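Local coordinates for protein exodeoxyribonuclease III (Archaeoglobus fulgidus, PDB 2VOA) that acts as an AP endonuclease that cuts DNA at abasic sites, probably with the help of bound magnesium or manganese ions, at residues Pro28-Met33 and Ala97-Ile102; Asp76-Leu81 and Tyr128-Lys133; Gly183-Leu188 and Pro225-Cys230. The protein carries 1 engineered substitution. All blocks are in the same frame, centred on the assembly; numbering follows the deposited sequence.

Contact 1 of 3, residues Pro28-Met33 and Ala97-Ile102; sequences PDILCM and AGIDVI
I30 and C32 on one strand meet I99 and V101 on another across the interior of the β-sandwich that defines the DNase I-like fold. The two strands belong to different sheets and run nearly parallel, 16° apart, with their axes 9.4 Å from each other at the closest approach. That spacing suits side chains rather than backbone hydrogen bonds, and every touching residue is buried and apolar. The tight part lies at V101. With CG1 anti to the backbone N (chi1 -180°), its two methyls spread between two neighbours: CG2 lies 3.9 Å from I30 CD1, and CG1 turns to the cysteine. Branched isoleucine and valine fill this layer well, and I68 of strand 63-70 touches both I30 and V101. I30 and V101 overlap side by side, pointing opposite ways, and the extended chain of I30 (chi2 163°) carries CD1 to 4.3 Å from I99 CB. The contact slackens where the chains leave the strands. There A97, in an exposed turn, brings its CB no nearer than 5.3 Å to I30 CD1, while D29 turns its carboxylate to the backbone N of K3. Compact C32, whose side chain is about 9 Å from those of D146 and D218, both predicted to serve catalysis, closes the contact: C32 SG rests 3.7 Å from V101 CG1.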
# COMPACT_ATOMS: atom_id res chain seq x y z
N PRO A 28 1.57 2.89 -26.88
CA PRO A 28 0.45 3.45 -27.64
C PRO A 28 0.77 4.88 -28.05
O PRO A 28 1.55 5.57 -27.36
CB PRO A 28 -0.70 3.45 -26.62
CG PRO A 28 0.00 3.57 -25.25
CD PRO A 28 1.23 2.69 -25.45
N ASP A 29 0.18 5.34 -29.15
CA ASP A 29 0.25 6.76 -29.49
C ASP A 29 -0.50 7.68 -28.51
O ASP A 29 -0.06 8.80 -28.21
CB ASP A 29 -0.24 6.94 -30.93
CG ASP A 29 0.64 6.16 -31.90
OD1 ASP A 29 0.25 5.03 -32.27
OD2 ASP A 29 1.74 6.65 -32.25
N ILE A 30 -1.63 7.19 -28.02
CA ILE A 30 -2.50 7.97 -27.14
C ILE A 30 -3.04 7.01 -26.08
O ILE A 30 -3.50 5.91 -26.43
CB ILE A 30 -3.71 8.54 -27.96
CG1 ILE A 30 -3.22 9.56 -28.99
CG2 ILE A 30 -4.72 9.18 -27.03
CD1 ILE A 30 -4.19 9.88 -30.09
N LEU A 31 -2.94 7.38 -24.79
CA LEU A 31 -3.61 6.63 -23.69
C LEU A 31 -4.50 7.59 -22.92
O LEU A 31 -3.98 8.53 -22.28
CB LEU A 31 -2.59 6.00 -22.73
CG LEU A 31 -3.22 5.39 -21.47
CD1 LEU A 31 -4.05 4.16 -21.80
CD2 LEU A 31 -2.16 5.06 -20.41
N CYS A 32 -5.81 7.35 -23.00
CA CYS A 32 -6.79 8.08 -22.17
C CYS A 32 -6.93 7.40 -20.82
O CYS A 32 -7.08 6.18 -20.76
CB CYS A 32 -8.16 8.14 -22.85
SG CYS A 32 -8.07 9.05 -24.38
N MET A 33 -6.93 8.17 -19.74
CA MET A 33 -7.08 7.58 -18.42
C MET A 33 -8.25 8.21 -17.68
O MET A 33 -8.52 9.40 -17.86
CB MET A 33 -5.80 7.81 -17.60
CG MET A 33 -4.61 7.05 -18.11
SD MET A 33 -3.05 7.68 -17.44
CE MET A 33 -2.66 8.95 -18.66
N ALA A 97 -1.71 14.41 -32.44
CA ALA A 97 -1.23 13.75 -33.67
C ALA A 97 -2.34 13.74 -34.75
O ALA A 97 -2.56 12.73 -35.43
CB ALA A 97 -0.77 12.32 -33.35
N GLY A 98 -3.05 14.85 -34.87
CA GLY A 98 -4.08 14.99 -35.89
C GLY A 98 -5.43 14.37 -35.55
O GLY A 98 -6.35 14.49 -36.34
N ILE A 99 -5.55 13.74 -34.38
CA ILE A 99 -6.80 13.06 -33.93
C ILE A 99 -7.53 13.93 -32.90
O ILE A 99 -6.92 14.37 -31.93
CB ILE A 99 -6.50 11.66 -33.26
CG1 ILE A 99 -5.51 10.83 -34.11
CG2 ILE A 99 -7.81 10.87 -33.01
CD1 ILE A 99 -6.09 10.46 -35.49
N ASP A 100 -8.82 14.17 -33.11
CA ASP A 100 -9.64 14.88 -32.11
C ASP A 100 -10.01 13.85 -31.06
O ASP A 100 -10.75 12.91 -31.35
CB ASP A 100 -10.90 15.43 -32.78
CG ASP A 100 -11.82 16.20 -31.83
OD1 ASP A 100 -12.96 16.51 -32.27
OD2 ASP A 100 -11.47 16.47 -30.66
N VAL A 101 -9.45 14.00 -29.85
CA VAL A 101 -9.64 13.01 -28.78
C VAL A 101 -10.51 13.55 -27.67
O VAL A 101 -10.20 14.59 -27.10
CB VAL A 101 -8.29 12.57 -28.15
CG1 VAL A 101 -8.52 11.53 -27.04
CG2 VAL A 101 -7.36 11.98 -29.23
N ILE A 102 -11.58 12.84 -27.37
CA ILE A 102 -12.49 13.24 -26.27
C ILE A 102 -12.51 12.11 -25.23
O ILE A 102 -12.94 11.01 -25.54
CB ILE A 102 -13.94 13.51 -26.75
CG1 ILE A 102 -13.98 14.40 -28.01
CG2 ILE A 102 -14.77 14.11 -25.60
CD1 ILE A 102 -14.25 13.63 -29.32

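Contact 2 of 3, residues Asp76-Leu81 and Tyr128-Lys133; sequences DVSFGL and YHYLQK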
# COMPACT_ATOMS: atom_id res chain seq x y z
N ASP A 76 -4.79 22.43 -28.40
CA ASP A 76 -6.21 22.81 -28.29
C ASP A 76 -6.90 22.05 -27.16
O ASP A 76 -7.98 21.46 -27.35
CB ASP A 76 -6.93 22.57 -29.63
CG ASP A 76 -6.32 23.37 -30.79
OD1 ASP A 76 -5.84 24.50 -30.57
OD2 ASP A 76 -6.33 22.85 -31.92
N VAL A 77 -6.27 22.04 -25.99
CA VAL A 77 -6.76 21.24 -24.86
C VAL A 77 -7.92 21.97 -24.20
O VAL A 77 -7.85 23.19 -23.94
CB VAL A 77 -5.63 21.00 -23.82
CG1 VAL A 77 -6.14 20.17 -22.66
CG2 VAL A 77 -4.42 20.33 -24.47
N SER A 78 -9.01 21.23 -23.95
CA SER A 78 -10.15 21.80 -23.21
C SER A 78 -10.65 20.81 -22.16
O SER A 78 -10.40 19.61 -22.26
CB SER A 78 -11.29 22.24 -24.16
OG SER A 78 -11.85 21.13 -24.84
N PHE A 79 -11.35 21.35 -21.15
CA PHE A 79 -11.84 20.55 -20.01
C PHE A 79 -13.33 20.76 -19.82
O PHE A 79 -13.85 21.89 -19.89
CB PHE A 79 -11.15 20.98 -18.69
CG PHE A 79 -9.64 21.10 -18.78
CD1 PHE A 79 -9.01 22.33 -18.54
CD2 PHE A 79 -8.86 20.00 -19.14
CE1 PHE A 79 -7.62 22.44 -18.64
CE2 PHE A 79 -7.46 20.12 -19.23
CZ PHE A 79 -6.85 21.31 -18.98
N GLY A 80 -14.02 19.66 -19.53
CA GLY A 80 -15.43 19.70 -19.15
C GLY A 80 -16.41 19.85 -20.31
O GLY A 80 -16.01 20.08 -21.47
N LEU A 81 -17.69 19.68 -20.00
CA LEU A 81 -18.77 20.01 -20.92
C LEU A 81 -18.85 21.52 -21.11
O LEU A 81 -18.27 22.27 -20.32
CB LEU A 81 -20.09 19.43 -20.40
CG LEU A 81 -20.21 17.90 -20.50
CD1 LEU A 81 -21.40 17.41 -19.65
CD2 LEU A 81 -20.37 17.45 -21.96
N TYR A 128 -24.47 14.24 -25.58
CA TYR A 128 -25.04 14.16 -26.93
C TYR A 128 -24.97 15.50 -27.67
O TYR A 128 -24.43 15.59 -28.78
CB TYR A 128 -26.51 13.66 -26.86
CG TYR A 128 -27.21 13.70 -28.21
CD1 TYR A 128 -28.01 14.79 -28.57
CD2 TYR A 128 -27.04 12.66 -29.14
CE1 TYR A 128 -28.65 14.83 -29.81
CE2 TYR A 128 -27.68 12.69 -30.39
CZ TYR A 128 -28.47 13.79 -30.71
OH TYR A 128 -29.11 13.85 -31.93
N HIS A 129 -25.49 16.55 -27.04
CA HIS A 129 -25.53 17.86 -27.70
C HIS A 129 -24.13 18.43 -27.89
O HIS A 129 -23.84 19.04 -28.93
CB HIS A 129 -26.48 18.78 -26.94
CG HIS A 129 -27.91 18.34 -27.06
ND1 HIS A 129 -28.60 18.37 -28.26
CD2 HIS A 129 -28.76 17.80 -26.15
CE1 HIS A 129 -29.82 17.91 -28.07
NE2 HIS A 129 -29.94 17.55 -26.81
N TYR A 130 -23.26 18.16 -26.92
CA TYR A 130 -21.87 18.62 -26.98
C TYR A 130 -21.13 18.02 -28.18
O TYR A 130 -20.48 18.74 -28.96
CB TYR A 130 -21.17 18.35 -25.65
CG TYR A 130 -19.67 18.60 -25.65
CD1 TYR A 130 -19.14 19.88 -25.50
CD2 TYR A 130 -18.78 17.53 -25.79
CE1 TYR A 130 -17.73 20.08 -25.49
CE2 TYR A 130 -17.40 17.73 -25.80
CZ TYR A 130 -16.89 18.99 -25.63
OH TYR A 130 -15.51 19.18 -25.64
N LEU A 131 -21.25 16.70 -28.35
CA LEU A 131 -20.58 16.01 -29.46
C LEU A 131 -21.24 16.29 -30.81
O LEU A 131 -20.55 16.45 -31.81
CB LEU A 131 -20.53 14.51 -29.20
CG LEU A 131 -19.70 14.17 -27.96
CD1 LEU A 131 -19.91 12.69 -27.64
CD2 LEU A 131 -18.21 14.53 -28.10
N GLN A 132 -22.57 16.37 -30.83
CA GLN A 132 -23.28 16.76 -32.06
C GLN A 132 -22.79 18.12 -32.57
O GLN A 132 -22.66 18.34 -33.79
CB GLN A 132 -24.79 16.81 -31.79
CG GLN A 132 -25.62 17.09 -33.02
CD GLN A 132 -27.09 17.15 -32.70
OE1 GLN A 132 -27.52 17.83 -31.75
NE2 GLN A 132 -27.90 16.47 -33.50
N LYS A 133 -22.52 19.04 -31.64
CA LYS A 133 -22.14 20.41 -31.95
C LYS A 133 -20.69 20.54 -32.40
O LYS A 133 -20.36 21.37 -33.25
CB LYS A 133 -22.43 21.30 -30.73
CG LYS A 133 -21.75 22.65 -30.72
CD LYS A 133 -22.21 23.46 -29.52
CE LYS A 133 -21.07 24.27 -28.94
NZ LYS A 133 -21.51 25.04 -27.74
O HOH W 1 -14.37 20.77 -23.62
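L81 lies slantwise against Y130 where the chain leaving edge strand 77-79 passes helix 115-134. A chi1 of 172° swings the tyrosine ring away from its own backbone N and toward that chain. Its CB comes first, 3.9 Å from L81 CD2, and the same methyl lies 3.9 Å from Y130 CG. One atom further, Y130 CD2 is still 4.1 Å from L81 CD2, so a single leucine branch covers the root of the aromatic side chain. Leucine suits this: chi2 167° turns CD1 out along the chain and leaves CD2 as the branch against Y130, and W123 and L127 pack against the residue too. At the tip the chemistry changes. Y130 OH is 4.2 Å from S78 OG, too far for a direct bond, and a water fills the gap, 2.8 Å from Y130 OH and 2.8 Å from S78 OG. The water also donates to G80 O at 2.8 Å. R93 NH1 bonds to the phenol oxygen as well; a guanidinium can only donate, so Y130 OH accepts, and the nearby positive charge would probably polarise the hydroxyl. Tyrosine thus serves both demands, its hydrocarbon part sealing against leucine and its oxygen joining a water-bridged polar network.

Contact 3 of 3, residues Gly183-Leu188 and Pro225-Cys230; sequences GFVDVL and PLAERC
A227 presents its single methyl to V185 so closely that CB meets CB at 3.5 Å. The valine is placed over it with both branches, V185 CG2 at 3.6 Å and V185 CG1 at 3.9 Å from A227 CB; alanine's lone methyl suits so close an approach. Beside this pair V187 faces C230. The sulfur, C230 SG, reaches to 3.8 Å from V187 CB, and V187 CG1 lies 4.1 Å from C230 CB and 4.2 Å from A227 CB. Cysteine is compact and apolar enough for this buried spot. Further out, the type I turn from A227 to C230, closed by C230 N bonding to A227 O at 2.9 Å, puts the alanine and the cysteine on the same side of the bend. K190 NZ bonds to both A227 O and C230 O, fixing that turn to helix 187-191. Backbone bonds from V185 to A222 and from V187 to I220 hold the valines along strand 218-222, and F255 packs against C230. Short strand 185-186 borders one sheet and strand 230-235 the other, so the contact joins neighbouring sheet borders in the α/β-sandwich of the DNase I-like fold.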
# COMPACT_ATOMS: atom_id res chain seq x y z
N GLY A 183 -22.88 8.74 -35.15
CA GLY A 183 -21.95 8.17 -36.12
C GLY A 183 -20.67 7.71 -35.47
O GLY A 183 -19.59 7.75 -36.09
N PHE A 184 -20.76 7.30 -34.21
CA PHE A 184 -19.62 6.67 -33.57
C PHE A 184 -19.68 5.17 -33.75
O PHE A 184 -20.77 4.56 -33.68
CB PHE A 184 -19.56 7.02 -32.10
CG PHE A 184 -19.14 8.43 -31.83
CD1 PHE A 184 -20.09 9.38 -31.42
CD2 PHE A 184 -17.80 8.81 -31.98
CE1 PHE A 184 -19.69 10.68 -31.16
CE2 PHE A 184 -17.40 10.12 -31.72
CZ PHE A 184 -18.34 11.05 -31.30
N VAL A 185 -18.52 4.58 -34.03
CA VAL A 185 -18.43 3.12 -34.14
C VAL A 185 -17.73 2.53 -32.90
O VAL A 185 -16.61 2.94 -32.56
CB VAL A 185 -17.65 2.72 -35.40
CG1 VAL A 185 -17.59 1.22 -35.51
CG2 VAL A 185 -18.36 3.32 -36.65
N ASP A 186 -18.37 1.56 -32.25
CA ASP A 186 -17.81 0.91 -31.04
C ASP A 186 -16.86 -0.13 -31.61
O ASP A 186 -17.27 -1.24 -31.97
CB ASP A 186 -18.95 0.22 -30.29
CG ASP A 186 -18.57 -0.30 -28.90
OD1 ASP A 186 -17.39 -0.38 -28.51
OD2 ASP A 186 -19.52 -0.64 -28.15
N VAL A 187 -15.59 0.24 -31.76
CA VAL A 187 -14.67 -0.58 -32.56
C VAL A 187 -14.41 -1.97 -31.96
O VAL A 187 -14.10 -2.92 -32.69
CB VAL A 187 -13.35 0.18 -32.94
CG1 VAL A 187 -13.67 1.34 -33.86
CG2 VAL A 187 -12.57 0.63 -31.67
N LEU A 188 -14.53 -2.09 -30.63
CA LEU A 188 -14.43 -3.42 -29.98
C LEU A 188 -15.37 -4.40 -30.69
O LEU A 188 -14.99 -5.55 -30.93
CB LEU A 188 -14.77 -3.34 -28.49
CG LEU A 188 -14.68 -4.71 -27.78
CD1 LEU A 188 -13.28 -5.33 -27.91
CD2 LEU A 188 -15.10 -4.52 -26.31
N PRO A 225 -14.70 7.42 -40.77
CA PRO A 225 -13.49 7.27 -41.59
C PRO A 225 -12.32 6.67 -40.81
O PRO A 225 -11.49 5.97 -41.39
CB PRO A 225 -13.14 8.70 -42.03
CG PRO A 225 -14.08 9.60 -41.38
CD PRO A 225 -15.01 8.84 -40.50
N LEU A 226 -12.27 6.94 -39.51
CA LEU A 226 -11.27 6.33 -38.65
C LEU A 226 -11.61 4.86 -38.32
O LEU A 226 -10.74 3.98 -38.38
CB LEU A 226 -11.08 7.16 -37.38
CG LEU A 226 -10.00 6.62 -36.44
CD1 LEU A 226 -8.64 6.48 -37.20
CD2 LEU A 226 -9.86 7.51 -35.20
N ALA A 227 -12.88 4.61 -38.03
CA ALA A 227 -13.35 3.24 -37.77
C ALA A 227 -13.07 2.30 -38.94
O ALA A 227 -12.70 1.14 -38.73
CB ALA A 227 -14.84 3.26 -37.44
N GLU A 228 -13.24 2.80 -40.17
CA GLU A 228 -12.98 2.03 -41.39
C GLU A 228 -11.57 1.44 -41.41
O GLU A 228 -11.36 0.38 -42.02
CB GLU A 228 -13.21 2.87 -42.64
CG GLU A 228 -14.69 3.18 -42.91
CD GLU A 228 -15.48 2.00 -43.51
OE1 GLU A 228 -14.86 1.01 -43.98
OE2 GLU A 228 -16.74 2.08 -43.51
N ARG A 229 -10.63 2.14 -40.77
CA ARG A 229 -9.21 1.78 -40.69
C ARG A 229 -8.86 0.97 -39.43
O ARG A 229 -7.70 0.60 -39.23
CB ARG A 229 -8.35 3.06 -40.79
CG ARG A 229 -8.36 3.67 -42.19
CD ARG A 229 -7.56 4.96 -42.25
NE ARG A 229 -7.62 5.56 -43.59
CZ ARG A 229 -6.67 5.48 -44.51
NH1 ARG A 229 -5.53 4.82 -44.28
NH2 ARG A 229 -6.87 6.07 -45.69
N CYS A 230 -9.86 0.64 -38.60
CA CYS A 230 -9.58 -0.12 -37.38
C CYS A 230 -9.29 -1.57 -37.75
O CYS A 230 -10.15 -2.22 -38.36
CB CYS A 230 -10.73 -0.07 -36.37
SG CYS A 230 -10.29 -0.94 -34.85

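In the fold
From the N terminus, contact 1 opens at residues 28-33 in the first sheet and closes at 97-102 in the second, looping over 63 residues. Contact 2 opens within that loop, at 76-81, and closes beyond it, at 128-133, so the two cross. Contact 3 follows in series, closing 36 residues between 183-188 and 225-230. Contact 1 faces sheet to sheet, contact 2 fastens one border of the second sheet to helix 115-134, and contact 3 joins its other border to the first sheet. L131 of that helix links them, touching I102 of contact 1 and F184 of contact 3; contacts 1 and 3 themselves do not touch.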